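Local coordinates for BH0493 protein (Bacillus halodurans C-125, PDB 2QEE) that binds zinc and belongs to the amidohydrolase superfamily, in which it probably acts as a uronate isomerase, at residues Y180-V194 with W198-D212. Numbering follows the deposited sequence.
Sequences YEQTKHRLRDWGYKV and WNEGSIQEVKRFLTD
Y192 lies against helix 200-217, with the edge of F209 turned to its ring face (centroids 5.3 Å apart) and F209 CB over that same face. At the rim, Y192 OH donates to the anti lone pair of D212 OD2 at 2.6 Å. The R208 guanidinium lies nearly parallel to the ring (22°), with Y192 CE1 over its face, 3.5 Å from R208 CZ. Beyond the tyrosine, L187 CD2 sits over a face of F209, 3.8 Å from the ring centroid, while V194 CG1 meets V206 CG2 at 3.6 Å. Further along, W198, its NE1 bonded to D244, meets Y180 offset edge-to-face, and one water joins Y180 OH to S202 OG, which also bonds to N195. E205, bent at chi2 (-63°), brings OE1 to K193 N (3.0 Å, anti lone pair), and R208 grips both its carboxylate oxygens side-on through NE and NH2. A Schellman motif at G191 ends helix 180-189; the axes of 180-189 and 200-212 are at 74°. Away from the zinc site, L187 and V206 also touch L176, and Y180 and W198 helix 237-253. E205 OE1 thus ties the turn to R208, whose NH1 makes a longer salt bridge to D212 OD2 (3.4 Å), a network that probably favours ionised carboxylates beside an apolar core.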
loop_
_atom_site.group_PDB
_atom_site.type_symbol
_atom_site.label_atom_id
_atom_site.label_comp_id
_atom_site.label_asym_id
_atom_site.label_seq_id
_atom_site.Cartn_x
_atom_site.Cartn_y
_atom_site.Cartn_z
ATOM N N TYR C 180 5.246 34.143 2.138
ATOM C CA TYR C 180 5.387 35.343 2.984
ATOM C C TYR C 180 6.214 36.446 2.284
ATOM O O TYR C 180 5.942 37.640 2.488
ATOM C CB TYR C 180 6.017 35.028 4.316
ATOM C CG TYR C 180 6.060 36.196 5.273
ATOM C CD1 TYR C 180 4.880 36.715 5.828
ATOM C CD2 TYR C 180 7.267 36.798 5.609
ATOM C CE1 TYR C 180 4.907 37.755 6.693
ATOM C CE2 TYR C 180 7.309 37.867 6.515
ATOM C CZ TYR C 180 6.115 38.355 7.022
ATOM O OH TYR C 180 6.119 39.387 7.923
ATOM N N GLU C 181 7.200 36.046 1.478
ATOM C CA GLU C 181 8.095 37.048 0.875
ATOM C C GLU C 181 7.282 38.001 0.006
ATOM O O GLU C 181 7.602 39.197 -0.072
ATOM C CB GLU C 181 9.253 36.400 0.076
ATOM C CG GLU C 181 10.363 35.768 0.942
ATOM C CD GLU C 181 11.161 36.781 1.784
ATOM O OE1 GLU C 181 11.191 37.984 1.407
ATOM O OE2 GLU C 181 11.744 36.367 2.825
ATOM N N GLN C 182 6.229 37.480 -0.622
ATOM C CA GLN C 182 5.342 38.280 -1.458
ATOM C C GLN C 182 4.213 38.820 -0.611
ATOM O O GLN C 182 3.828 39.976 -0.719
ATOM C CB GLN C 182 4.756 37.492 -2.624
ATOM C CG GLN C 182 5.750 36.703 -3.475
ATOM C CD GLN C 182 5.751 35.202 -3.137
ATOM O OE1 GLN C 182 6.420 34.757 -2.189
ATOM N NE2 GLN C 182 4.990 34.414 -3.917
ATOM N N THR C 183 3.680 37.987 0.269
ATOM C CA THR C 183 2.478 38.374 1.003
ATOM C C THR C 183 2.704 39.483 2.047
ATOM O O THR C 183 1.792 40.263 2.355
ATOM C CB THR C 183 1.829 37.125 1.606
ATOM O OG1 THR C 183 1.520 36.239 0.516
ATOM C CG2 THR C 183 0.581 37.508 2.259
ATOM N N LYS C 184 3.910 39.567 2.592
ATOM C CA LYS C 184 4.233 40.583 3.582
ATOM C C LYS C 184 3.911 42.009 3.095
ATOM O O LYS C 184 3.513 42.878 3.880
ATOM C CB LYS C 184 5.696 40.462 4.041
ATOM C CG LYS C 184 6.741 40.818 3.009
ATOM C CD LYS C 184 8.149 40.484 3.518
ATOM C CE LYS C 184 8.521 41.298 4.738
ATOM N NZ LYS C 184 9.899 41.060 5.256
ATOM N N HIS C 185 4.039 42.227 1.803
ATOM C CA HIS C 185 3.757 43.541 1.223
ATOM C C HIS C 185 2.267 43.891 1.211
ATOM O O HIS C 185 1.907 45.068 1.413
ATOM C CB HIS C 185 4.392 43.653 -0.158
ATOM C CG HIS C 185 5.866 43.380 -0.137
ATOM N ND1 HIS C 185 6.759 44.185 0.539
ATOM C CD2 HIS C 185 6.594 42.355 -0.646
ATOM C CE1 HIS C 185 7.977 43.683 0.428
ATOM N NE2 HIS C 185 7.907 42.577 -0.294
ATOM N N ARG C 186 1.409 42.880 1.016
ATOM C CA ARG C 186 -0.046 43.063 1.169
ATOM C C ARG C 186 -0.420 43.379 2.623
ATOM O O ARG C 186 -1.198 44.298 2.879
ATOM C CB ARG C 186 -0.831 41.850 0.661
ATOM C CG ARG C 186 -0.534 41.481 -0.769
ATOM C CD ARG C 186 -1.550 40.514 -1.316
ATOM N NE ARG C 186 -2.778 41.209 -1.705
ATOM C CZ ARG C 186 -3.922 40.602 -2.017
ATOM N NH1 ARG C 186 -3.988 39.281 -1.972
ATOM N NH2 ARG C 186 -4.999 41.317 -2.377
ATOM N N LEU C 187 0.147 42.652 3.579
ATOM C CA LEU C 187 -0.060 42.967 4.989
ATOM C C LEU C 187 0.216 44.448 5.295
ATOM O O LEU C 187 -0.580 45.104 5.973
ATOM C CB LEU C 187 0.847 42.140 5.903
ATOM C CG LEU C 187 0.708 40.622 5.923
ATOM C CD1 LEU C 187 1.371 40.111 7.170
ATOM C CD2 LEU C 187 -0.725 40.188 5.895
ATOM N N ARG C 188 1.383 44.932 4.840
ATOM C CA ARG C 188 1.711 46.377 4.887
ATOM C C ARG C 188 0.624 47.279 4.285
ATOM O O ARG C 188 0.173 48.230 4.932
ATOM C CB ARG C 188 3.045 46.646 4.192
ATOM C CG ARG C 188 4.190 46.008 4.861
ATOM C CD ARG C 188 5.508 46.280 4.121
ATOM N NE ARG C 188 6.635 45.891 4.963
ATOM C CZ ARG C 188 7.809 45.473 4.500
ATOM N NH1 ARG C 188 8.012 45.379 3.188
ATOM N NH2 ARG C 188 8.772 45.136 5.353
ATOM N N ASP C 189 0.194 46.986 3.070
ATOM C CA ASP C 189 -0.937 47.694 2.475
ATOM C C ASP C 189 -2.171 47.748 3.388
ATOM O O ASP C 189 -3.007 48.646 3.246
ATOM C CB ASP C 189 -1.363 47.020 1.179
ATOM C CG ASP C 189 -0.375 47.214 0.049
ATOM O OD1 ASP C 189 0.757 47.718 0.262
ATOM O OD2 ASP C 189 -0.750 46.843 -1.079
ATOM N N TRP C 190 -2.293 46.780 4.307
ATOM C CA TRP C 190 -3.506 46.614 5.117
ATOM C C TRP C 190 -3.301 47.137 6.540
ATOM O O TRP C 190 -4.169 46.961 7.399
ATOM C CB TRP C 190 -3.959 45.119 5.115
ATOM C CG TRP C 190 -4.460 44.603 3.748
ATOM C CD1 TRP C 190 -5.091 45.334 2.767
ATOM C CD2 TRP C 190 -4.395 43.250 3.246
ATOM N NE1 TRP C 190 -5.400 44.528 1.692
ATOM C CE2 TRP C 190 -4.987 43.246 1.957
ATOM C CE3 TRP C 190 -3.880 42.049 3.754
ATOM C CZ2 TRP C 190 -5.085 42.088 1.169
ATOM C CZ3 TRP C 190 -3.991 40.882 2.968
ATOM C CH2 TRP C 190 -4.571 40.922 1.680
ATOM N N GLY C 191 -2.137 47.752 6.799
ATOM C CA GLY C 191 -1.840 48.344 8.095
ATOM C C GLY C 191 -1.111 47.498 9.112
ATOM O O GLY C 191 -0.987 47.888 10.289
ATOM N N TYR C 192 -0.623 46.335 8.664
ATOM C CA TYR C 192 0.156 45.440 9.526
ATOM C C TYR C 192 1.630 45.709 9.259
ATOM O O TYR C 192 2.161 45.340 8.235
ATOM C CB TYR C 192 -0.224 43.964 9.280
ATOM C CG TYR C 192 -1.701 43.728 9.493
ATOM C CD1 TYR C 192 -2.214 43.536 10.780
ATOM C CD2 TYR C 192 -2.581 43.742 8.425
ATOM C CE1 TYR C 192 -3.541 43.363 10.986
ATOM C CE2 TYR C 192 -3.949 43.576 8.639
ATOM C CZ TYR C 192 -4.403 43.387 9.920
ATOM O OH TYR C 192 -5.753 43.195 10.138
ATOM N N LYS C 193 2.255 46.392 10.196
ATOM C CA LYS C 193 3.569 47.000 9.964
ATOM C C LYS C 193 4.641 45.964 10.232
ATOM O O LYS C 193 5.343 46.005 11.245
ATOM C CB LYS C 193 3.731 48.253 10.840
ATOM C CG LYS C 193 2.859 49.417 10.344
ATOM C CD LYS C 193 2.947 50.641 11.250
ATOM C CE LYS C 193 1.751 50.715 12.205
ATOM N NZ LYS C 193 1.514 52.123 12.696
ATOM N N VAL C 194 4.712 44.997 9.335
ATOM C CA VAL C 194 5.721 43.976 9.450
ATOM C C VAL C 194 6.964 44.569 8.793
ATOM O O VAL C 194 6.883 45.219 7.737
ATOM C CB VAL C 194 5.309 42.645 8.780
ATOM C CG1 VAL C 194 4.107 42.004 9.523
ATOM C CG2 VAL C 194 4.973 42.860 7.360
ATOM N N TRP C 198 12.736 39.875 10.889
ATOM C CA TRP C 198 11.820 39.123 11.745
ATOM C C TRP C 198 12.064 39.454 13.212
ATOM O O TRP C 198 12.770 38.715 13.936
ATOM C CB TRP C 198 11.913 37.603 11.496
ATOM C CG TRP C 198 10.755 36.853 12.196
ATOM C CD1 TRP C 198 10.847 36.045 13.290
ATOM C CD2 TRP C 198 9.364 36.898 11.835
ATOM N NE1 TRP C 198 9.586 35.568 13.636
ATOM C CE2 TRP C 198 8.667 36.070 12.753
ATOM C CE3 TRP C 198 8.640 37.539 10.812
ATOM C CZ2 TRP C 198 7.266 35.885 12.696
ATOM C CZ3 TRP C 198 7.249 37.348 10.746
ATOM C CH2 TRP C 198 6.584 36.540 11.698
ATOM N N ASN C 199 11.498 40.584 13.648
ATOM C CA ASN C 199 11.655 41.026 15.036
ATOM C C ASN C 199 10.314 41.021 15.752
ATOM O O ASN C 199 9.317 40.577 15.169
ATOM C CB ASN C 199 12.299 42.412 15.081
ATOM C CG ASN C 199 11.582 43.402 14.213
ATOM O OD1 ASN C 199 10.364 43.302 13.995
ATOM N ND2 ASN C 199 12.325 44.385 13.713
ATOM N N GLU C 200 10.295 41.474 17.009
ATOM C CA GLU C 200 9.083 41.434 17.821
ATOM C C GLU C 200 7.932 42.142 17.159
ATOM O O GLU C 200 6.774 41.723 17.298
ATOM C CB GLU C 200 9.293 42.006 19.223
ATOM C CG GLU C 200 9.253 40.947 20.334
ATOM C CD GLU C 200 7.970 40.094 20.337
ATOM O OE1 GLU C 200 8.031 38.882 20.675
ATOM O OE2 GLU C 200 6.891 40.637 20.006
ATOM N N GLY C 201 8.260 43.206 16.430
ATOM C CA GLY C 201 7.270 44.011 15.762
ATOM C C GLY C 201 6.619 43.225 14.652
ATOM O O GLY C 201 5.404 43.321 14.433
ATOM N N SER C 202 7.434 42.474 13.906
ATOM C CA SER C 202 6.891 41.673 12.826
ATOM C C SER C 202 6.009 40.546 13.393
ATOM O O SER C 202 4.899 40.315 12.871
ATOM C CB SER C 202 7.995 41.129 11.925
ATOM O OG SER C 202 8.400 42.109 10.965
ATOM N N ILE C 203 6.507 39.880 14.434
ATOM C CA ILE C 203 5.751 38.852 15.190
ATOM C C ILE C 203 4.392 39.368 15.662
ATOM O O ILE C 203 3.338 38.752 15.423
ATOM C CB ILE C 203 6.562 38.291 16.373
ATOM C CG1 ILE C 203 7.799 37.534 15.849
ATOM C CG2 ILE C 203 5.661 37.401 17.305
ATOM C CD1 ILE C 203 8.821 37.170 16.871
ATOM N N GLN C 204 4.396 40.539 16.293
ATOM C CA GLN C 204 3.146 41.118 16.778
ATOM C C GLN C 204 2.142 41.484 15.707
ATOM O O GLN C 204 0.936 41.283 15.893
ATOM C CB GLN C 204 3.451 42.354 17.651
ATOM C CG GLN C 204 4.083 41.951 18.939
ATOM C CD GLN C 204 3.371 40.771 19.543
ATOM O OE1 GLN C 204 2.129 40.727 19.560
ATOM N NE2 GLN C 204 4.139 39.779 20.016
ATOM N N GLU C 205 2.608 42.040 14.595
ATOM C CA GLU C 205 1.715 42.469 13.559
ATOM C C GLU C 205 1.146 41.280 12.821
ATOM O O GLU C 205 -0.003 41.324 12.370
ATOM C CB GLU C 205 2.372 43.453 12.611
ATOM C CG GLU C 205 2.500 44.849 13.255
ATOM C CD GLU C 205 1.133 45.462 13.560
ATOM O OE1 GLU C 205 0.639 46.179 12.680
ATOM O OE2 GLU C 205 0.536 45.165 14.631
ATOM N N VAL C 206 1.926 40.208 12.706
ATOM C CA VAL C 206 1.342 39.014 12.068
ATOM C C VAL C 206 0.275 38.362 12.994
ATOM O O VAL C 206 -0.806 37.972 12.518
ATOM C CB VAL C 206 2.434 38.014 11.573
ATOM C CG1 VAL C 206 1.798 36.656 11.143
ATOM C CG2 VAL C 206 3.171 38.611 10.378
ATOM N N LYS C 207 0.561 38.237 14.292
ATOM C CA LYS C 207 -0.487 37.838 15.265
ATOM C C LYS C 207 -1.730 38.712 15.198
ATOM O O LYS C 207 -2.858 38.213 15.301
ATOM C CB LYS C 207 0.048 37.848 16.677
ATOM C CG LYS C 207 1.068 36.763 16.969
ATOM C CD LYS C 207 1.704 36.945 18.321
ATOM C CE LYS C 207 1.024 36.128 19.339
ATOM N NZ LYS C 207 1.922 35.954 20.516
ATOM N N ARG C 208 -1.552 40.015 14.997
ATOM C CA ARG C 208 -2.722 40.871 14.908
ATOM C C ARG C 208 -3.521 40.613 13.628
ATOM O O ARG C 208 -4.766 40.686 13.633
ATOM C CB ARG C 208 -2.350 42.366 15.102
ATOM C CG ARG C 208 -3.579 43.271 15.176
ATOM C CD ARG C 208 -3.190 44.711 15.532
ATOM N NE ARG C 208 -2.396 45.341 14.475
ATOM C CZ ARG C 208 -2.905 45.868 13.374
ATOM N NH1 ARG C 208 -4.215 45.885 13.188
ATOM N NH2 ARG C 208 -2.110 46.421 12.467
ATOM N N PHE C 209 -2.827 40.275 12.539
ATOM C CA PHE C 209 -3.485 39.912 11.308
ATOM C C PHE C 209 -4.374 38.662 11.595
ATOM O O PHE C 209 -5.578 38.637 11.283
ATOM C CB PHE C 209 -2.465 39.642 10.187
ATOM C CG PHE C 209 -3.085 39.123 8.927
ATOM C CD1 PHE C 209 -3.672 39.979 8.022
ATOM C CD2 PHE C 209 -3.106 37.733 8.651
ATOM C CE1 PHE C 209 -4.277 39.530 6.852
ATOM C CE2 PHE C 209 -3.701 37.245 7.465
ATOM C CZ PHE C 209 -4.313 38.146 6.559
ATOM N N LEU C 210 -3.774 37.641 12.202
ATOM C CA LEU C 210 -4.558 36.433 12.513
ATOM C C LEU C 210 -5.750 36.750 13.443
ATOM O O LEU C 210 -6.890 36.310 13.165
ATOM C CB LEU C 210 -3.678 35.364 13.134
ATOM C CG LEU C 210 -2.575 34.861 12.202
ATOM C CD1 LEU C 210 -1.617 33.951 13.021
ATOM C CD2 LEU C 210 -3.114 34.176 10.930
ATOM N N THR C 211 -5.496 37.531 14.504
ATOM C CA THR C 211 -6.526 37.794 15.491
ATOM C C THR C 211 -7.692 38.569 14.855
ATOM O O THR C 211 -8.876 38.341 15.190
ATOM C CB THR C 211 -5.940 38.590 16.699
ATOM O OG1 THR C 211 -4.950 37.773 17.339
ATOM C CG2 THR C 211 -7.051 38.909 17.704
ATOM N N ASP C 212 -7.378 39.492 13.943
ATOM C CA ASP C 212 -8.412 40.304 13.295
ATOM C C ASP C 212 -9.284 39.435 12.428
ATOM O O ASP C 212 -10.504 39.625 12.349
ATOM C CB ASP C 212 -7.813 41.412 12.389
ATOM C CG ASP C 212 -7.257 42.621 13.179
ATOM O OD1 ASP C 212 -7.461 42.716 14.405
ATOM O OD2 ASP C 212 -6.591 43.467 12.551
HETATM O O HOH W 1 8.533 40.481 8.599
HETATM O O HOH W 2 -4.299 47.029 10.051
#